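Local structure of DNA mismatch repair protein PMS1 (Saccharomyces cerevisiae, 3H4L) at residues I114-T117 / S118-K121; Q8-D11 / I12-H15. The protein probably binds and hydrolyses ATP through its N-terminal GHKL-type ATPase domain while acting in DNA mismatch repair in yeast. One frame throughout, in Å; residues are numbered along the deposited sequence.

Contact 1. Residues I114-T117 / S118-K121; sequences ITTT and SPPK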
ATOM      1  N   ILE B 114     -17.068  14.965  -7.731  1.00 36.41           N
ATOM      2  CA  ILE B 114     -17.049  16.176  -6.911  1.00 35.30           C
ATOM      3  C   ILE B 114     -16.091  17.092  -7.673  1.00 37.50           C
ATOM      4  O   ILE B 114     -14.902  16.783  -7.801  1.00 39.08           O
ATOM      5  CB  ILE B 114     -16.515  15.921  -5.485  1.00 31.02           C
ATOM      6  CG1 ILE B 114     -17.454  14.969  -4.730  1.00 29.23           C
ATOM      7  CG2 ILE B 114     -16.465  17.232  -4.734  1.00 30.57           C
ATOM      8  CD1 ILE B 114     -16.968  14.541  -3.344  1.00 19.69           C
ATOM      9  N   THR B 115     -16.597  18.209  -8.189  1.00 37.67           N
ATOM     10  CA  THR B 115     -15.752  19.090  -8.990  1.00 39.91           C
ATOM     11  C   THR B 115     -15.920  20.603  -8.784  1.00 41.04           C
ATOM     12  O   THR B 115     -16.833  21.062  -8.103  1.00 41.37           O
ATOM     13  CB  THR B 115     -15.964  18.770 -10.497  1.00 39.38           C
ATOM     14  OG1 THR B 115     -14.989  19.461 -11.289  1.00 40.63           O
ATOM     15  CG2 THR B 115     -17.367  19.194 -10.936  1.00 37.54           C
ATOM     16  N   THR B 116     -15.017  21.370  -9.384  1.00 43.36           N
ATOM     17  CA  THR B 116     -15.074  22.818  -9.294  1.00 44.66           C
ATOM     18  C   THR B 116     -14.153  23.554 -10.261  1.00 45.92           C
ATOM     19  O   THR B 116     -12.959  23.244 -10.378  1.00 44.44           O
ATOM     20  CB  THR B 116     -14.731  23.315  -7.892  1.00 45.28           C
ATOM     21  OG1 THR B 116     -14.879  24.738  -7.861  1.00 43.84           O
ATOM     22  CG2 THR B 116     -13.286  22.967  -7.531  1.00 43.28           C
ATOM     23  N   THR B 117     -14.728  24.541 -10.942  1.00 47.14           N
ATOM     24  CA  THR B 117     -13.996  25.380 -11.881  1.00 49.48           C
ATOM     25  C   THR B 117     -13.919  26.754 -11.237  1.00 50.83           C
ATOM     26  O   THR B 117     -13.613  27.753 -11.894  1.00 53.06           O
ATOM     27  CB  THR B 117     -14.747  25.526 -13.197  1.00 48.89           C
ATOM     28  OG1 THR B 117     -16.089  25.954 -12.927  1.00 50.73           O
ATOM     29  CG2 THR B 117     -14.765  24.201 -13.941  1.00 49.40           C
ATOM     30  N   SER B 118     -14.212  26.787  -9.941  1.00 50.37           N
ATOM     31  CA  SER B 118     -14.212  28.025  -9.178  1.00 49.34           C
ATOM     32  C   SER B 118     -14.136  27.693  -7.690  1.00 47.02           C
ATOM     33  O   SER B 118     -15.116  27.854  -6.956  1.00 45.82           O
ATOM     34  CB  SER B 118     -15.494  28.806  -9.473  1.00 50.94           C
ATOM     35  OG  SER B 118     -15.538  30.035  -8.763  1.00 54.91           O
ATOM     36  N   PRO B 119     -12.960  27.239  -7.223  1.00 44.47           N
ATOM     37  CA  PRO B 119     -12.773  26.881  -5.817  1.00 44.24           C
ATOM     38  C   PRO B 119     -13.059  28.067  -4.898  1.00 46.22           C
ATOM     39  O   PRO B 119     -12.872  29.221  -5.294  1.00 48.27           O
ATOM     40  CB  PRO B 119     -11.316  26.440  -5.776  1.00 43.58           C
ATOM     41  CG  PRO B 119     -10.682  27.326  -6.790  1.00 41.90           C
ATOM     42  CD  PRO B 119     -11.666  27.292  -7.925  1.00 43.35           C
ATOM     43  N   PRO B 120     -13.530  27.804  -3.666  1.00 45.90           N
ATOM     44  CA  PRO B 120     -13.809  26.482  -3.095  1.00 45.39           C
ATOM     45  C   PRO B 120     -15.261  26.028  -3.269  1.00 43.96           C
ATOM     46  O   PRO B 120     -15.666  25.017  -2.691  1.00 42.96           O
ATOM     47  CB  PRO B 120     -13.453  26.678  -1.633  1.00 45.85           C
ATOM     48  CG  PRO B 120     -14.029  28.029  -1.381  1.00 45.69           C
ATOM     49  CD  PRO B 120     -13.580  28.830  -2.608  1.00 46.11           C
ATOM     50  N   LYS B 121     -16.048  26.780  -4.038  1.00 42.70           N
ATOM     51  CA  LYS B 121     -17.436  26.393  -4.267  1.00 42.95           C
ATOM     52  C   LYS B 121     -17.365  25.157  -5.138  1.00 42.31           C
ATOM     53  O   LYS B 121     -16.692  25.161  -6.164  1.00 42.33           O
ATOM     54  CB  LYS B 121     -18.221  27.491  -4.999  1.00 43.12           C
ATOM     55  CG  LYS B 121     -19.608  27.036  -5.462  1.00 42.59           C
ATOM     56  CD  LYS B 121     -20.493  28.206  -5.862  1.00 44.44           C
ATOM     57  CE  LYS B 121     -21.909  27.751  -6.219  1.00 45.23           C
ATOM     58  NZ  LYS B 121     -21.988  27.064  -7.544  1.00 47.12           N
TER

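Contact 2. Residues Q8-D11 / I12-H15; sequences QIND and IDVH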
ATOM      1  N   GLN B   8     -36.211  -9.156 -26.731  1.00 67.29           N
ATOM      2  CA  GLN B   8     -35.598 -10.026 -25.684  1.00 67.77           C
ATOM      3  C   GLN B   8     -34.619  -9.220 -24.827  1.00 67.47           C
ATOM      4  O   GLN B   8     -34.764  -9.152 -23.601  1.00 68.54           O
ATOM      5  CB  GLN B   8     -34.878 -11.215 -26.342  1.00 67.24           C
ATOM      6  N   ILE B   9     -33.627  -8.615 -25.476  1.00 65.66           N
ATOM      7  CA  ILE B   9     -32.625  -7.813 -24.780  1.00 63.51           C
ATOM      8  C   ILE B   9     -33.033  -6.344 -24.866  1.00 62.38           C
ATOM      9  O   ILE B   9     -33.005  -5.746 -25.944  1.00 62.90           O
ATOM     10  CB  ILE B   9     -31.240  -7.989 -25.425  1.00 64.46           C
ATOM     11  CG1 ILE B   9     -30.961  -9.481 -25.640  1.00 65.32           C
ATOM     12  CG2 ILE B   9     -30.167  -7.379 -24.531  1.00 63.49           C
ATOM     13  CD1 ILE B   9     -29.717  -9.765 -26.454  1.00 66.33           C
ATOM     14  N   ASN B  10     -33.414  -5.766 -23.730  1.00 60.01           N
ATOM     15  CA  ASN B  10     -33.850  -4.371 -23.689  1.00 57.01           C
ATOM     16  C   ASN B  10     -32.709  -3.356 -23.762  1.00 53.92           C
ATOM     17  O   ASN B  10     -31.547  -3.681 -23.509  1.00 52.27           O
ATOM     18  CB  ASN B  10     -34.696  -4.134 -22.438  1.00 59.23           C
ATOM     19  CG  ASN B  10     -35.847  -5.123 -22.325  1.00 62.89           C
ATOM     20  OD1 ASN B  10     -36.427  -5.537 -23.336  1.00 65.31           O
ATOM     21  ND2 ASN B  10     -36.189  -5.502 -21.096  1.00 62.98           N
ATOM     22  N   ASP B  11     -33.055  -2.122 -24.107  1.00 50.97           N
ATOM     23  CA  ASP B  11     -32.069  -1.057 -24.252  1.00 48.90           C
ATOM     24  C   ASP B  11     -31.108  -0.870 -23.092  1.00 46.92           C
ATOM     25  O   ASP B  11     -29.927  -0.602 -23.309  1.00 46.52           O
ATOM     26  CB  ASP B  11     -32.756   0.278 -24.536  1.00 48.60           C
ATOM     27  CG  ASP B  11     -33.289   0.378 -25.952  1.00 49.02           C
ATOM     28  OD1 ASP B  11     -32.924  -0.466 -26.804  1.00 48.04           O
ATOM     29  OD2 ASP B  11     -34.067   1.321 -26.213  1.00 50.06           O
ATOM     30  N   ILE B  12     -31.603  -0.996 -21.866  1.00 45.46           N
ATOM     31  CA  ILE B  12     -30.740  -0.816 -20.702  1.00 44.42           C
ATOM     32  C   ILE B  12     -29.683  -1.911 -20.680  1.00 42.66           C
ATOM     33  O   ILE B  12     -28.521  -1.651 -20.382  1.00 41.71           O
ATOM     34  CB  ILE B  12     -31.559  -0.811 -19.372  1.00 45.49           C
ATOM     35  CG1 ILE B  12     -32.415   0.450 -19.302  1.00 46.97           C
ATOM     36  CG2 ILE B  12     -30.637  -0.819 -18.172  1.00 43.47           C
ATOM     37  CD1 ILE B  12     -33.090   0.663 -17.956  1.00 50.92           C
ATOM     38  N   ASP B  13     -30.094  -3.131 -21.015  1.00 41.30           N
ATOM     39  CA  ASP B  13     -29.175  -4.263 -21.052  1.00 40.77           C
ATOM     40  C   ASP B  13     -28.096  -3.990 -22.087  1.00 39.66           C
ATOM     41  O   ASP B  13     -26.907  -4.120 -21.801  1.00 41.12           O
ATOM     42  CB  ASP B  13     -29.919  -5.545 -21.425  1.00 41.89           C
ATOM     43  CG  ASP B  13     -30.891  -5.974 -20.358  1.00 44.20           C
ATOM     44  OD1 ASP B  13     -30.435  -6.341 -19.254  1.00 45.91           O
ATOM     45  OD2 ASP B  13     -32.112  -5.937 -20.617  1.00 45.30           O
ATOM     46  N   VAL B  14     -28.519  -3.613 -23.290  1.00 37.06           N
ATOM     47  CA  VAL B  14     -27.583  -3.308 -24.361  1.00 34.75           C
ATOM     48  C   VAL B  14     -26.571  -2.316 -23.842  1.00 34.95           C
ATOM     49  O   VAL B  14     -25.376  -2.451 -24.093  1.00 33.81           O
ATOM     50  CB  VAL B  14     -28.268  -2.661 -25.549  1.00 30.37           C
ATOM     51  CG1 VAL B  14     -27.247  -2.326 -26.594  1.00 28.23           C
ATOM     52  CG2 VAL B  14     -29.307  -3.589 -26.101  1.00 31.96           C
ATOM     53  N   HIS B  15     -27.058  -1.314 -23.118  1.00 34.81           N
ATOM     54  CA  HIS B  15     -26.182  -0.293 -22.562  1.00 33.55           C
ATOM     55  C   HIS B  15     -25.268  -0.914 -21.512  1.00 32.01           C
ATOM     56  O   HIS B  15     -24.095  -0.581 -21.432  1.00 32.69           O
ATOM     57  CB  HIS B  15     -27.018   0.850 -21.969  1.00 31.41           C
ATOM     58  CG  HIS B  15     -26.259   1.752 -21.042  1.00 31.88           C
ATOM     59  ND1 HIS B  15     -25.071   2.359 -21.394  1.00 31.34           N
ATOM     60  CD2 HIS B  15     -26.523   2.145 -19.773  1.00 29.97           C
ATOM     61  CE1 HIS B  15     -24.637   3.087 -20.378  1.00 31.71           C
ATOM     62  NE2 HIS B  15     -25.499   2.974 -19.382  1.00 28.50           N
TER

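Contact 1. Residues I114-T117 / S118-K121
The hydroxyl of T116 meets the backbone of S118 and K121 in the tight connection of a beta-hairpin, between the antiparallel strands 110-116 and 121-127 of the ATPase sheet. OG1 of T116 accepts the N-H of S118 at 3.0 Å, closing an ST turn where the chain leaves for the loop. The same OG1 gives its proton to the carbonyl O of K121 at 2.5 Å, a short bond in which the donor lies nearly in line with the C=O (C=O...OG1 angle 163°). One buried oxygen thus acts both as acceptor and as donor, and its two bonds fix the rotation of the T116 side chain. They are possible because OG1 stands opposite the backbone N (chi1 -177°) and therefore leans over its own carbonyl carbon, in the direction the chain takes next. CG2 is left between N and C, while the side chain as a whole packs against A122 and R141.

The loop that brings K121 back is a type VIa turn over S118-K121, with a cis peptide bond between P119 and P120; the bond closing it, from K121 N to S118 O, is weak at 3.2 Å. The ring of P119 packs at the bend, with P119 CD 4.0 Å from T117 C. P120, within the turn, shares a backbone hydrogen bond with R141. T115, facing away from the turn, bonds through its hydroxyl to T145 and to the N of I66, two residues of the nucleotide pocket, and the T117 side chain is about 8 Å from the bound ATP analogue. The proline nitrogen of P119 has no hydrogen to offer and simply rests 3.2 Å from T116 OG1.

Contact 2. Residues Q8-D11 / I12-H15
V14 and H15 bond back to N10 and D11 in the opening i to i+4 pairs of helix 11-22: V14 N reaches N10 O at 3.0 Å, and H15 N reaches D11 O, also at 3.0 Å. N10 is the N-cap, yet its amide makes no capping bond. What is present is the reciprocal half of a capping box, in which the carboxylate of D13 turns back toward the start of the helix and its OD2 takes a weak bond from N10 N, at 3.4 Å and well bent. With chi1 at -67°, the D13 carboxyl carbon sits beside its own backbone N, on the N-terminal side. There it runs alongside the N10 side chain, both heading in one direction, with the amide and the carboxylate inclined to each other by 40°. The stronger partner of D13 is R16, one turn on, which forms a salt bridge with OD1; the carboxylate thus spans the first turn, where its negative charge would probably be favoured by the helix end.

I9 and V14 form a hydrophobic staple across that turn, the residue before the cap meeting the fourth residue after it. Their side chains are set roughly perpendicular, touching CG2 to CG2 at 4.2 Å. Farther along, the imidazole of H15 is hydrogen-bonded through ND1 to K77 and through NE2 to the carbonyl of M129. I9 packs more closely on D13 than on V14, its CG2 lying 3.6 Å from D13 CB.

In the fold
From the N terminus the chain first meets contact 2, where the leading loop turns into helix 11-22, and about a hundred residues later contact 1, where strand 110-116 gives way to strand 121-127. The two follow in series, neither enclosing nor crossing the other, and each closes only a local turn. Their centres lie 36 Å apart and their nearest atoms about 19 Å apart. An indirect route joins them through strand 121-127: it leaves the hairpin turn of contact 1, and just beyond its far end the carbonyl of M129 is hydrogen-bonded to H15 NE2 of contact 2. The N-terminal helix is thereby tied to the loop after strand 121-127, neighbour of the edge strand 133-140.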